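Local structure of TIGR00725 family protein (Thermotoga maritima, 1RCU) at residues L60-G65 with T83-L88; V69-S74 with G94-S99; R111-L116 with T131-L136; A119-S124 with P144-R149; G137-G142 with R171-I176. The protein is of unknown function but belongs to the SLOG cluster 4 family, whose Rossmann-like fold is consistent with binding a nucleotide or nucleotide-derived ligand. One frame throughout, in Å; residues are numbered along the deposited sequence.

The five contacts span one Rossmann-like parallel sheet and its flanking helices. Interactions 1 and 4 each join neighbouring strands; their centres are about 14 Å apart, with strand 25-30 between the two pairs. Interaction 2 adjoins interaction 1, where Gly65 O and Asn95 N lie 2.8 Å apart, a probable hydrogen bond. Interaction 3 joins two helices and meets both strand pairs: Arg111 lies against Gly64 and Ile87, Leu116 and Ile135 against Val122 and Ser124. Interaction 5 continues along helix 129-140 and abuts interaction 4 through Ala138 and Ile176; its centre is about 26 Å from that of interaction 2. Interactions 3 and 5 both touch the third subunit of the tetramer.

Interaction 1. Residues L60-G65 with T83-L88; sequences LVFNGG and TVVGIL
Val61 O takes the N-H of Val85 at 2.7 Å, the shortest of four backbone hydrogen bonds that join the two strands. Val61 N gives to Thr83 O and, two residues on, Asn63 N gives to Val85 O; both bonds are 3.2 Å long. Asn63 O then receives Ile87 N at 3.0 Å, so Val61 and Asn63 use both their N-H and C=O groups on the same neighbour. Asn63 also turns its amide back on the loop that follows: OD1 accepts Gly65 N at 2.8 Å, in the carbonyl plane and on a lone pair, closing an Asx turn. With chi1 at 61°, its CG sits between the backbone N and the carbonyl carbon, and ND2 comes against Val84 CG2; the same nitrogen is hydrogen-bonded to Ser74 OG. These parallel strands are the two ends of a beta-alpha-beta unit in the Rossmann-like sheet, with helix 68-79 as the crossover, and their axes make an angle of 23°. Val61 and Val84 face that helix, and Val61 CG1 meets Val84 CG2 at 4.0 Å. On the other face of the sheet Phe62 and Val85 lie side by side. A CH-pi contact brings Val85 CB 4.1 Å from the Phe62 ring centroid, over one face but offset toward the rim, while Ile87 CD1 approaches the ring edge near its plane. Leu115 covers Phe62 and Ile87 from helix 108-116, and Val100 of the second subunit packs on Val85. Beyond the last bond, Gly65 has a positive phi, and a side chain there would run into Leu88 CD2.

Interaction 2. Residues V69-S74 with G94-S99; sequences VMELVS and GNPYLS
Tyr97 presents its ring edge to Glu71: CG of the glutamate lies in the ring plane, 3.8 Å from CE2, and the carboxylate is turned 51° from the ring. The Asn95 amide lies on the neighbouring part of the helix surface, with ND2 3.7 Å from Glu71 CA and OD1 3.8 Å from Ser74 CB. Glu71 and Asn95 run antiparallel alongside one another, their carboxylate and amide planes 56° apart, so that OE1 stops beside Asn95 CB. The glutamate reaches this place because its CG is anti to the backbone N (chi1 -177°) and the rest of the chain is extended. No hydrogen bond crosses between the segments; the loop is shaped from within by an Asx turn, in which Asn95 OD1 accepts Tyr97 N at 2.9 Å in the carbonyl plane. Here the loop between strands 84-88 and 100-103 of the Rossmann-like sheet folds against helix 68-79, the crossover helix of the preceding beta-alpha-beta unit. Asn95 ND2 is hydrogen-bonded to Arg66 O, just before that helix. Replaced by alanine, Asn95 would lose both amide bonds, which would probably leave Tyr97 N and Arg66 O without these partners and the loop less firmly tied to the chain just before the helix. Ser74 faces the loop, its CB 3.8 Å from Tyr97 CB. Its hydroxyl turns back to donate to Met70 O at 2.6 Å, on the opposite face of that carbonyl from Ser74 N. Leu98 CD2 comes near the same hydroxyl.

Interaction 3. Residues R111-L116 with T131-L136; sequences RSFVLL and TAIEIL
Ser112 and Glu134 mark the closest backbone approach of two helices packed on one face of the Rossmann-like sheet, their CA atoms 6.4 Å apart. The axes of segments 111-116 and 131-136 come within 10.0 Å and cross at -41°. Glu134 bridges the gap: its chain is extended beyond CG, and OE2 lies 2.6 Å from Ser112 OG. The same hydroxyl also lies within hydrogen-bonding reach of Phe108 O. Ser112 CB supports the same glutamate, 3.6 Å from its CG. Thr131 and Glu134 fit a Gly-Thr-x-x-Glu sequence resembling the end of the PGGxGTxxE signature of LOG-type proteins in this superfamily, although no catalytic role is established here. Arg111 NH2 stands 4.3 Å from Glu134 OE2, but the oxygen sits off the guanidinium plane, so charge alone relates them; NH2 is instead bonded to Phe108 O. Toward the sheet, Leu115 CD1 approaches Glu134 OE2, and both residues also rest on Val29 of strand 25-30. Farther from the sheet, Phe113 and Ile133 meet nearly perpendicular, Phe113 CE2 4.1 Å from Ile133 CG2, beside Gln109 and Leu136 of the third subunit. At the other end of the contact Leu116 sets both its methyls against Glu134 O, CD1 at 3.6 Å and CD2 at 3.8 Å.

Interaction 4. Residues A119-S124 with P144-R149; sequences ADVVVS and PVILLR
A beta-alpha-beta unit of the Rossmann-like fold, with helix 129-140 as its crossover, brings Val122 beside Val145, Val123 beside Ile146 and Ser124 beside Leu147 in parallel register. The strand axes come within 4.6 Å, at 16° to each other. Val122 uses both backbone groups on its neighbour: N gives to Pro144 O at 2.8 Å, and O accepts Ile146 N at 2.7 Å. Ser124 repeats the pattern, with N bonded to Ile146 O and O accepting Leu148 N, both at 3.0 Å. On the face toward helix 129-140, Val122 CB meets Val145 CG2, and Ala138 lies against both residues. Ser124 faces the same way, its OG hydrogen-bonded to Thr155 OG1. Ile146 lies on the other face, and Val121 packs beside it, both touching Ile189 of helix 182-190. There Val121 has CG2 anti to its own N (chi1 66° for CG1), which carries that methyl across to Ile146 CD1 at 3.9 Å. Pro144, ahead of the second strand, closes the end of the contact: its CG lies 4.0 Å from Val121 CG2 and 3.2 Å from Asp120 O.

Interaction 5. Residues G137-G142 with R171-I176; sequences GAYALG and RRIVEI
Tyr139 lays one ring face against Ile173, whose CB stands 4.0 Å from the ring centroid in a CH-pi contact, offset toward the rim. Ile173 CD1 continues along the ring to CE1, 3.6 Å away. At the ring edge, near its plane, Val174 O approaches CE2 at 3.1 Å, while Val174 CG1 and Ile176 CD1 pack on CD2. This is the C-terminal end of helix 129-140, part of the Rossmann-like fold, meeting the irregular chain that leads into strand 176-179, outermost in this chain's sheet. A Schellman motif ends the helix: Gly142 takes a positive phi of 82°, and its N bonds back to Tyr139 O. The turn leaves Gly142 beside residues 173-174, with CA 3.9 Å from Ile173 CG2 and the backbone C close to Val174 CG1. Tyr139 reaches across because its CG is anti to the backbone N (chi1 170°), sending the ring out from the helix to the 172-174 backbone. There its hydroxyl accepts a weak, bent hydrogen bond from Ile173 N, 3.0 Å long with 135° at the hydrogen, and is also bonded to Asp169 OD2. A leucine in place of Tyr139 would probably leave Ile173 without its ring face, and Ile173 N and Asp169 without the hydroxyl that ties them to the helix. Asp169 in turn holds Arg171 by a salt bridge, and Ile129 of the third subunit packs on Tyr139 and Ala140. Ile173 also covers the last helical turn, its CG2 lying 3.2 Å from Tyr139 O.

Interaction 1. Residues L60-G65 with T83-L88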
# COMPACT_ATOMS: atom_id res chain seq x y z
N LEU A 60 14.00 -20.80 5.54
CA LEU A 60 14.14 -19.70 4.60
C LEU A 60 14.00 -18.41 5.42
O LEU A 60 12.97 -18.20 6.05
CB LEU A 60 13.04 -19.79 3.53
CG LEU A 60 13.08 -18.72 2.45
CD1 LEU A 60 14.46 -18.66 1.82
CD2 LEU A 60 12.02 -19.03 1.42
N VAL A 61 15.03 -17.57 5.42
CA VAL A 61 15.00 -16.35 6.22
C VAL A 61 14.61 -15.05 5.51
O VAL A 61 15.08 -14.75 4.41
CB VAL A 61 16.36 -16.15 6.96
CG1 VAL A 61 16.29 -14.95 7.91
CG2 VAL A 61 16.71 -17.42 7.75
N PHE A 62 13.73 -14.29 6.15
CA PHE A 62 13.25 -13.00 5.64
C PHE A 62 13.52 -11.91 6.68
O PHE A 62 13.40 -12.16 7.88
CB PHE A 62 11.74 -12.99 5.42
CG PHE A 62 11.30 -13.68 4.18
CD1 PHE A 62 11.37 -15.06 4.08
CD2 PHE A 62 10.81 -12.95 3.10
CE1 PHE A 62 10.96 -15.71 2.93
CE2 PHE A 62 10.39 -13.58 1.93
CZ PHE A 62 10.46 -14.97 1.84
N ASN A 63 13.85 -10.71 6.21
CA ASN A 63 14.08 -9.58 7.08
C ASN A 63 13.90 -8.26 6.32
O ASN A 63 13.79 -8.26 5.10
CB ASN A 63 15.47 -9.65 7.73
CG ASN A 63 16.60 -9.64 6.72
OD1 ASN A 63 16.69 -8.75 5.88
ND2 ASN A 63 17.47 -10.63 6.81
N GLY A 64 13.87 -7.16 7.07
CA GLY A 64 13.69 -5.83 6.49
C GLY A 64 14.78 -5.34 5.56
O GLY A 64 14.74 -4.19 5.14
N GLY A 65 15.76 -6.20 5.27
CA GLY A 65 16.84 -5.88 4.34
C GLY A 65 17.87 -4.79 4.58
O GLY A 65 18.82 -4.69 3.81
N THR A 83 19.59 -19.37 2.45
CA THR A 83 19.03 -18.30 1.64
C THR A 83 18.33 -17.29 2.53
O THR A 83 17.60 -17.67 3.45
CB THR A 83 17.98 -18.80 0.63
OG1 THR A 83 18.57 -19.77 -0.23
CG2 THR A 83 17.45 -17.62 -0.22
N VAL A 84 18.56 -16.01 2.27
CA VAL A 84 17.92 -14.97 3.06
C VAL A 84 17.41 -13.90 2.10
O VAL A 84 18.13 -13.38 1.24
CB VAL A 84 18.90 -14.38 4.12
CG1 VAL A 84 20.18 -13.98 3.48
CG2 VAL A 84 18.25 -13.19 4.86
N VAL A 85 16.13 -13.60 2.24
CA VAL A 85 15.45 -12.64 1.37
C VAL A 85 15.10 -11.35 2.09
O VAL A 85 14.51 -11.37 3.18
CB VAL A 85 14.17 -13.27 0.81
CG1 VAL A 85 13.36 -12.22 0.04
CG2 VAL A 85 14.52 -14.46 -0.08
N GLY A 86 15.44 -10.23 1.46
CA GLY A 86 15.15 -8.93 2.05
C GLY A 86 13.98 -8.21 1.41
O GLY A 86 13.84 -8.18 0.19
N ILE A 87 13.13 -7.64 2.25
CA ILE A 87 11.96 -6.88 1.80
C ILE A 87 12.35 -5.45 2.12
O ILE A 87 12.41 -5.06 3.29
CB ILE A 87 10.69 -7.25 2.60
CG1 ILE A 87 10.46 -8.77 2.55
CG2 ILE A 87 9.48 -6.54 2.04
CD1 ILE A 87 9.97 -9.28 1.24
N LEU A 88 12.62 -4.67 1.08
CA LEU A 88 13.07 -3.30 1.25
C LEU A 88 12.05 -2.20 1.16
O LEU A 88 11.13 -2.23 0.33
CB LEU A 88 14.16 -2.99 0.22
CG LEU A 88 15.47 -3.75 0.36
CD1 LEU A 88 16.15 -3.84 -1.00
CD2 LEU A 88 16.36 -3.05 1.39

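Interaction 2. Residues V69-S74 with G94-S99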
# COMPACT_ATOMS: atom_id res chain seq x y z
N VAL A 69 20.81 -5.37 12.96
CA VAL A 69 20.56 -6.79 13.22
C VAL A 69 20.27 -7.53 11.91
O VAL A 69 20.73 -8.66 11.72
CB VAL A 69 19.35 -6.98 14.19
CG1 VAL A 69 18.77 -8.39 14.08
CG2 VAL A 69 19.78 -6.71 15.61
N MSE A 70 19.52 -6.90 11.02
CA MSE A 70 19.17 -7.50 9.73
C MSE A 70 20.41 -7.90 8.94
O MSE A 70 20.45 -8.99 8.36
CB MSE A 70 18.31 -6.54 8.89
CG MSE A 70 16.92 -6.21 9.49
SE MSE A 70 16.13 -4.53 8.83
CE MSE A 70 17.32 -3.28 9.75
N GLU A 71 21.42 -7.05 8.93
CA GLU A 71 22.64 -7.32 8.21
C GLU A 71 23.42 -8.50 8.78
O GLU A 71 23.86 -9.37 8.04
CB GLU A 71 23.54 -6.08 8.19
CG GLU A 71 24.82 -6.24 7.38
CD GLU A 71 25.54 -4.93 7.18
OE1 GLU A 71 24.88 -3.96 6.71
OE2 GLU A 71 26.75 -4.86 7.48
N LEU A 72 23.57 -8.52 10.10
CA LEU A 72 24.31 -9.56 10.79
C LEU A 72 23.66 -10.93 10.69
O LEU A 72 24.34 -11.95 10.51
CB LEU A 72 24.49 -9.16 12.25
CG LEU A 72 25.21 -7.82 12.42
CD1 LEU A 72 25.16 -7.41 13.88
CD2 LEU A 72 26.66 -7.92 11.94
N VAL A 73 22.34 -10.97 10.81
CA VAL A 73 21.63 -12.23 10.71
C VAL A 73 21.80 -12.73 9.28
O VAL A 73 22.02 -13.93 9.06
CB VAL A 73 20.15 -12.04 11.07
CG1 VAL A 73 19.32 -13.15 10.47
CG2 VAL A 73 19.99 -12.04 12.59
N SER A 74 21.73 -11.82 8.31
CA SER A 74 21.89 -12.21 6.93
C SER A 74 23.29 -12.78 6.67
O SER A 74 23.45 -13.79 5.99
CB SER A 74 21.63 -11.01 6.04
OG SER A 74 20.31 -10.54 6.23
N GLY A 94 19.59 -2.39 0.23
CA GLY A 94 19.68 -3.60 1.02
C GLY A 94 21.11 -3.92 1.42
O GLY A 94 22.06 -3.47 0.78
N ASN A 95 21.26 -4.70 2.48
CA ASN A 95 22.59 -5.06 2.94
C ASN A 95 23.20 -6.00 1.90
O ASN A 95 22.48 -6.65 1.15
CB ASN A 95 22.52 -5.69 4.34
CG ASN A 95 21.82 -7.04 4.35
OD1 ASN A 95 22.30 -8.00 3.75
ND2 ASN A 95 20.68 -7.12 5.03
N PRO A 96 24.54 -6.07 1.83
CA PRO A 96 25.23 -6.93 0.86
C PRO A 96 25.24 -8.45 1.07
O PRO A 96 26.05 -9.15 0.46
CB PRO A 96 26.63 -6.35 0.83
CG PRO A 96 26.84 -5.96 2.25
CD PRO A 96 25.52 -5.26 2.58
N TYR A 97 24.35 -8.97 1.90
CA TYR A 97 24.33 -10.41 2.12
C TYR A 97 23.01 -11.02 1.68
O TYR A 97 22.81 -12.22 1.82
CB TYR A 97 24.55 -10.72 3.59
CG TYR A 97 25.87 -10.22 4.13
CD1 TYR A 97 27.07 -10.88 3.84
CD2 TYR A 97 25.91 -9.07 4.93
CE1 TYR A 97 28.28 -10.41 4.35
CE2 TYR A 97 27.11 -8.59 5.42
CZ TYR A 97 28.29 -9.27 5.14
OH TYR A 97 29.46 -8.78 5.63
N LEU A 98 22.13 -10.19 1.13
CA LEU A 98 20.83 -10.67 0.69
C LEU A 98 20.92 -11.60 -0.52
O LEU A 98 21.57 -11.28 -1.52
CB LEU A 98 19.92 -9.48 0.39
CG LEU A 98 19.55 -8.56 1.56
CD1 LEU A 98 18.71 -7.41 1.03
CD2 LEU A 98 18.80 -9.34 2.63
N SER A 99 20.28 -12.76 -0.42
CA SER A 99 20.28 -13.71 -1.53
C SER A 99 19.43 -13.08 -2.61
O SER A 99 19.74 -13.16 -3.79
CB SER A 99 19.65 -15.04 -1.11
OG SER A 99 20.39 -15.65 -0.07

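Interaction 3. Residues R111-L116 with T131-L136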
# COMPACT_ATOMS: atom_id res chain seq x y z
N ARG A 111 6.01 -1.64 4.59
CA ARG A 111 6.98 -2.63 4.11
C ARG A 111 7.02 -3.76 5.14
O ARG A 111 7.12 -4.94 4.80
CB ARG A 111 8.36 -1.96 4.00
CG ARG A 111 9.53 -2.88 3.62
CD ARG A 111 10.29 -3.46 4.82
NE ARG A 111 10.23 -2.59 5.97
CZ ARG A 111 11.29 -2.16 6.66
NH1 ARG A 111 12.52 -2.52 6.30
NH2 ARG A 111 11.11 -1.38 7.72
N SER A 112 6.92 -3.37 6.41
CA SER A 112 6.94 -4.32 7.52
C SER A 112 5.74 -5.27 7.46
O SER A 112 5.86 -6.45 7.78
CB SER A 112 6.91 -3.58 8.87
OG SER A 112 8.15 -2.96 9.14
N PHE A 113 4.59 -4.73 7.08
CA PHE A 113 3.43 -5.59 7.01
C PHE A 113 3.47 -6.57 5.86
O PHE A 113 2.88 -7.64 5.96
CB PHE A 113 2.16 -4.75 7.05
CG PHE A 113 1.83 -4.28 8.43
CD1 PHE A 113 1.34 -5.19 9.38
CD2 PHE A 113 2.16 -3.00 8.83
CE1 PHE A 113 1.20 -4.81 10.70
CE2 PHE A 113 2.02 -2.61 10.15
CZ PHE A 113 1.54 -3.52 11.10
N VAL A 114 4.16 -6.24 4.78
CA VAL A 114 4.24 -7.23 3.71
C VAL A 114 5.34 -8.21 4.10
O VAL A 114 5.36 -9.36 3.65
CB VAL A 114 4.52 -6.62 2.30
CG1 VAL A 114 4.58 -5.13 2.37
CG2 VAL A 114 5.78 -7.21 1.73
N LEU A 115 6.24 -7.77 4.98
CA LEU A 115 7.33 -8.61 5.46
C LEU A 115 6.73 -9.68 6.37
O LEU A 115 7.10 -10.85 6.30
CB LEU A 115 8.32 -7.75 6.24
CG LEU A 115 9.70 -8.23 6.70
CD1 LEU A 115 9.81 -8.00 8.17
CD2 LEU A 115 9.92 -9.69 6.35
N LEU A 116 5.80 -9.25 7.22
CA LEU A 116 5.14 -10.16 8.16
C LEU A 116 4.28 -11.23 7.49
O LEU A 116 4.06 -12.30 8.06
CB LEU A 116 4.28 -9.37 9.14
CG LEU A 116 5.07 -8.60 10.19
CD1 LEU A 116 4.12 -7.65 10.92
CD2 LEU A 116 5.76 -9.58 11.16
N THR A 131 10.68 -2.22 15.22
CA THR A 131 10.63 -3.59 15.67
C THR A 131 9.41 -3.82 16.57
O THR A 131 8.82 -4.91 16.59
CB THR A 131 11.95 -3.94 16.41
OG1 THR A 131 13.05 -3.77 15.51
CG2 THR A 131 11.93 -5.39 16.91
N ALA A 132 9.03 -2.77 17.29
CA ALA A 132 7.88 -2.84 18.17
C ALA A 132 6.60 -2.99 17.35
O ALA A 132 5.73 -3.79 17.67
CB ALA A 132 7.82 -1.59 19.03
N ILE A 133 6.51 -2.20 16.28
CA ILE A 133 5.36 -2.23 15.40
C ILE A 133 5.26 -3.59 14.73
O ILE A 133 4.16 -4.12 14.52
CB ILE A 133 5.47 -1.13 14.31
CG1 ILE A 133 5.36 0.25 14.97
CG2 ILE A 133 4.40 -1.32 13.24
CD1 ILE A 133 5.61 1.40 14.02
N GLU A 134 6.41 -4.16 14.38
CA GLU A 134 6.46 -5.48 13.76
C GLU A 134 6.04 -6.60 14.71
O GLU A 134 5.36 -7.53 14.30
CB GLU A 134 7.86 -5.74 13.18
CG GLU A 134 8.16 -4.78 12.05
CD GLU A 134 9.59 -4.81 11.59
OE1 GLU A 134 10.49 -5.07 12.41
OE2 GLU A 134 9.83 -4.55 10.39
N ILE A 135 6.46 -6.50 15.97
CA ILE A 135 6.12 -7.49 16.98
C ILE A 135 4.60 -7.46 17.19
O ILE A 135 3.94 -8.49 17.18
CB ILE A 135 6.87 -7.19 18.33
CG1 ILE A 135 8.38 -7.47 18.17
CG2 ILE A 135 6.29 -8.03 19.45
CD1 ILE A 135 9.23 -6.95 19.34
N LEU A 136 4.04 -6.26 17.36
CA LEU A 136 2.60 -6.10 17.56
C LEU A 136 1.83 -6.51 16.31
O LEU A 136 0.76 -7.15 16.41
CB LEU A 136 2.26 -4.65 17.94
CG LEU A 136 2.16 -4.33 19.45
CD1 LEU A 136 3.37 -4.81 20.21
CD2 LEU A 136 1.98 -2.82 19.64

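Interaction 4. Residues A119-S124 with P144-R149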
# COMPACT_ATOMS: atom_id res chain seq x y z
N ALA A 119 5.84 -14.77 7.03
CA ALA A 119 6.33 -15.48 8.19
C ALA A 119 5.45 -16.60 8.73
O ALA A 119 4.23 -16.49 8.77
CB ALA A 119 6.62 -14.48 9.33
N ASP A 120 6.11 -17.67 9.15
CA ASP A 120 5.42 -18.78 9.80
C ASP A 120 5.70 -18.51 11.27
O ASP A 120 5.00 -19.00 12.16
CB ASP A 120 6.02 -20.12 9.42
CG ASP A 120 5.70 -20.51 7.99
OD1 ASP A 120 4.52 -20.38 7.60
OD2 ASP A 120 6.62 -20.95 7.26
N VAL A 121 6.76 -17.75 11.51
CA VAL A 121 7.18 -17.38 12.85
C VAL A 121 8.13 -16.20 12.80
O VAL A 121 8.92 -16.06 11.86
CB VAL A 121 7.86 -18.57 13.58
CG1 VAL A 121 9.16 -18.93 12.90
CG2 VAL A 121 8.10 -18.21 15.04
N VAL A 122 8.04 -15.33 13.81
CA VAL A 122 8.88 -14.14 13.89
C VAL A 122 9.82 -14.19 15.10
O VAL A 122 9.39 -14.50 16.22
CB VAL A 122 8.02 -12.86 14.02
CG1 VAL A 122 8.92 -11.63 14.16
CG2 VAL A 122 7.11 -12.74 12.81
N VAL A 123 11.10 -13.89 14.88
CA VAL A 123 12.10 -13.86 15.94
C VAL A 123 12.55 -12.41 16.05
O VAL A 123 12.90 -11.79 15.06
CB VAL A 123 13.30 -14.75 15.59
CG1 VAL A 123 14.34 -14.70 16.72
CG2 VAL A 123 12.84 -16.17 15.37
N SER A 124 12.55 -11.90 17.27
CA SER A 124 12.88 -10.51 17.56
C SER A 124 14.17 -10.31 18.34
O SER A 124 14.43 -11.01 19.31
CB SER A 124 11.70 -9.94 18.34
OG SER A 124 11.83 -8.55 18.52
N PRO A 144 3.20 -16.50 15.28
CA PRO A 144 3.88 -16.67 16.57
C PRO A 144 5.18 -15.88 16.55
O PRO A 144 5.89 -15.84 15.55
CB PRO A 144 4.10 -18.17 16.65
CG PRO A 144 4.15 -18.59 15.21
CD PRO A 144 3.03 -17.78 14.60
N VAL A 145 5.45 -15.25 17.69
CA VAL A 145 6.63 -14.44 17.88
C VAL A 145 7.49 -15.05 18.98
O VAL A 145 6.98 -15.53 20.00
CB VAL A 145 6.25 -12.98 18.33
CG1 VAL A 145 7.52 -12.18 18.64
CG2 VAL A 145 5.42 -12.27 17.25
N ILE A 146 8.79 -15.06 18.74
CA ILE A 146 9.73 -15.55 19.72
C ILE A 146 10.66 -14.38 20.04
O ILE A 146 11.39 -13.91 19.17
CB ILE A 146 10.56 -16.73 19.20
CG1 ILE A 146 9.62 -17.89 18.84
CG2 ILE A 146 11.60 -17.15 20.26
CD1 ILE A 146 10.30 -19.02 18.10
N LEU A 147 10.60 -13.90 21.27
CA LEU A 147 11.44 -12.78 21.69
C LEU A 147 12.75 -13.38 22.17
O LEU A 147 12.75 -14.32 22.97
CB LEU A 147 10.80 -12.00 22.86
CG LEU A 147 9.34 -11.52 22.79
CD1 LEU A 147 8.93 -10.86 24.11
CD2 LEU A 147 9.16 -10.52 21.65
N LEU A 148 13.86 -12.87 21.65
CA LEU A 148 15.16 -13.37 22.08
C LEU A 148 15.57 -12.40 23.18
O LEU A 148 16.13 -11.34 22.92
CB LEU A 148 16.15 -13.35 20.91
CG LEU A 148 17.41 -14.19 21.09
CD1 LEU A 148 17.07 -15.64 21.48
CD2 LEU A 148 18.20 -14.17 19.81
N ARG A 149 15.25 -12.76 24.42
CA ARG A 149 15.52 -11.94 25.59
C ARG A 149 16.98 -11.64 25.87
O ARG A 149 17.87 -12.35 25.43
CB ARG A 149 14.88 -12.60 26.81
CG ARG A 149 13.46 -13.00 26.54
CD ARG A 149 12.58 -11.80 26.34
NE ARG A 149 11.87 -11.54 27.58
CZ ARG A 149 12.36 -10.83 28.59
NH1 ARG A 149 13.56 -10.28 28.50
NH2 ARG A 149 11.66 -10.73 29.69

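Interaction 5. Residues G137-G142 with R171-I176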
# COMPACT_ATOMS: atom_id res chain seq x y z
N GLY A 137 2.38 -6.15 15.16
CA GLY A 137 1.76 -6.47 13.88
C GLY A 137 1.73 -7.97 13.68
O GLY A 137 0.70 -8.52 13.27
N ALA A 138 2.84 -8.63 13.99
CA ALA A 138 2.95 -10.08 13.86
C ALA A 138 1.81 -10.76 14.63
O ALA A 138 1.15 -11.68 14.13
CB ALA A 138 4.31 -10.56 14.40
N TYR A 139 1.59 -10.27 15.84
CA TYR A 139 0.55 -10.79 16.72
C TYR A 139 -0.87 -10.56 16.18
O TYR A 139 -1.73 -11.44 16.28
CB TYR A 139 0.71 -10.16 18.10
CG TYR A 139 -0.44 -10.42 19.04
CD1 TYR A 139 -1.53 -9.54 19.11
CD2 TYR A 139 -0.45 -11.54 19.85
CE1 TYR A 139 -2.59 -9.77 19.96
CE2 TYR A 139 -1.50 -11.78 20.73
CZ TYR A 139 -2.56 -10.89 20.78
OH TYR A 139 -3.59 -11.12 21.66
N ALA A 140 -1.10 -9.39 15.60
CA ALA A 140 -2.42 -9.08 15.06
C ALA A 140 -2.72 -9.97 13.86
O ALA A 140 -3.88 -10.20 13.55
CB ALA A 140 -2.47 -7.64 14.65
N LEU A 141 -1.68 -10.48 13.21
CA LEU A 141 -1.81 -11.34 12.03
C LEU A 141 -1.81 -12.85 12.36
O LEU A 141 -1.92 -13.69 11.48
CB LEU A 141 -0.69 -11.03 11.02
CG LEU A 141 -0.57 -9.62 10.40
CD1 LEU A 141 0.59 -9.59 9.38
CD2 LEU A 141 -1.88 -9.24 9.72
N GLY A 142 -1.65 -13.20 13.64
CA GLY A 142 -1.63 -14.60 14.02
C GLY A 142 -0.30 -15.31 13.82
O GLY A 142 -0.24 -16.54 13.72
N ARG A 171 -7.73 -10.58 22.96
CA ARG A 171 -8.34 -11.51 22.03
C ARG A 171 -7.40 -12.71 21.95
O ARG A 171 -7.69 -13.70 21.28
CB ARG A 171 -8.51 -10.85 20.65
CG ARG A 171 -9.38 -9.61 20.67
CD ARG A 171 -10.10 -9.40 19.34
NE ARG A 171 -10.58 -8.03 19.17
CZ ARG A 171 -9.79 -6.99 18.89
NH1 ARG A 171 -8.48 -7.16 18.74
NH2 ARG A 171 -10.32 -5.78 18.76
N ARG A 172 -6.28 -12.58 22.65
CA ARG A 172 -5.25 -13.61 22.70
C ARG A 172 -5.02 -14.30 21.37
O ARG A 172 -5.00 -15.52 21.29
CB ARG A 172 -5.60 -14.65 23.76
CG ARG A 172 -5.66 -14.12 25.17
CD ARG A 172 -7.07 -14.14 25.70
NE ARG A 172 -7.18 -13.45 26.98
CZ ARG A 172 -6.59 -13.87 28.10
NH1 ARG A 172 -5.86 -14.98 28.10
NH2 ARG A 172 -6.72 -13.16 29.22
N ILE A 173 -4.83 -13.51 20.33
CA ILE A 173 -4.65 -14.03 18.98
C ILE A 173 -3.62 -15.15 18.86
O ILE A 173 -3.93 -16.21 18.33
CB ILE A 173 -4.31 -12.87 18.04
CG1 ILE A 173 -5.38 -11.79 18.21
CG2 ILE A 173 -4.27 -13.36 16.60
CD1 ILE A 173 -5.10 -10.48 17.47
N VAL A 174 -2.40 -14.93 19.34
CA VAL A 174 -1.36 -15.96 19.27
C VAL A 174 -0.35 -15.74 20.39
O VAL A 174 -0.19 -14.62 20.88
CB VAL A 174 -0.66 -15.97 17.89
CG1 VAL A 174 -0.01 -14.62 17.61
CG2 VAL A 174 0.38 -17.08 17.83
N GLU A 175 0.33 -16.80 20.82
CA GLU A 175 1.27 -16.68 21.92
C GLU A 175 2.61 -16.01 21.59
O GLU A 175 3.19 -16.24 20.53
CB GLU A 175 1.55 -18.06 22.53
CG GLU A 175 2.38 -17.99 23.81
CD GLU A 175 2.81 -19.35 24.36
OE1 GLU A 175 2.09 -20.34 24.13
OE2 GLU A 175 3.85 -19.42 25.05
N ILE A 176 3.08 -15.18 22.50
CA ILE A 176 4.36 -14.53 22.32
C ILE A 176 5.36 -15.34 23.13
O ILE A 176 5.38 -15.26 24.36
CB ILE A 176 4.36 -13.10 22.86
CG1 ILE A 176 3.28 -12.27 22.17
CG2 ILE A 176 5.73 -12.48 22.67
CD1 ILE A 176 3.46 -12.12 20.68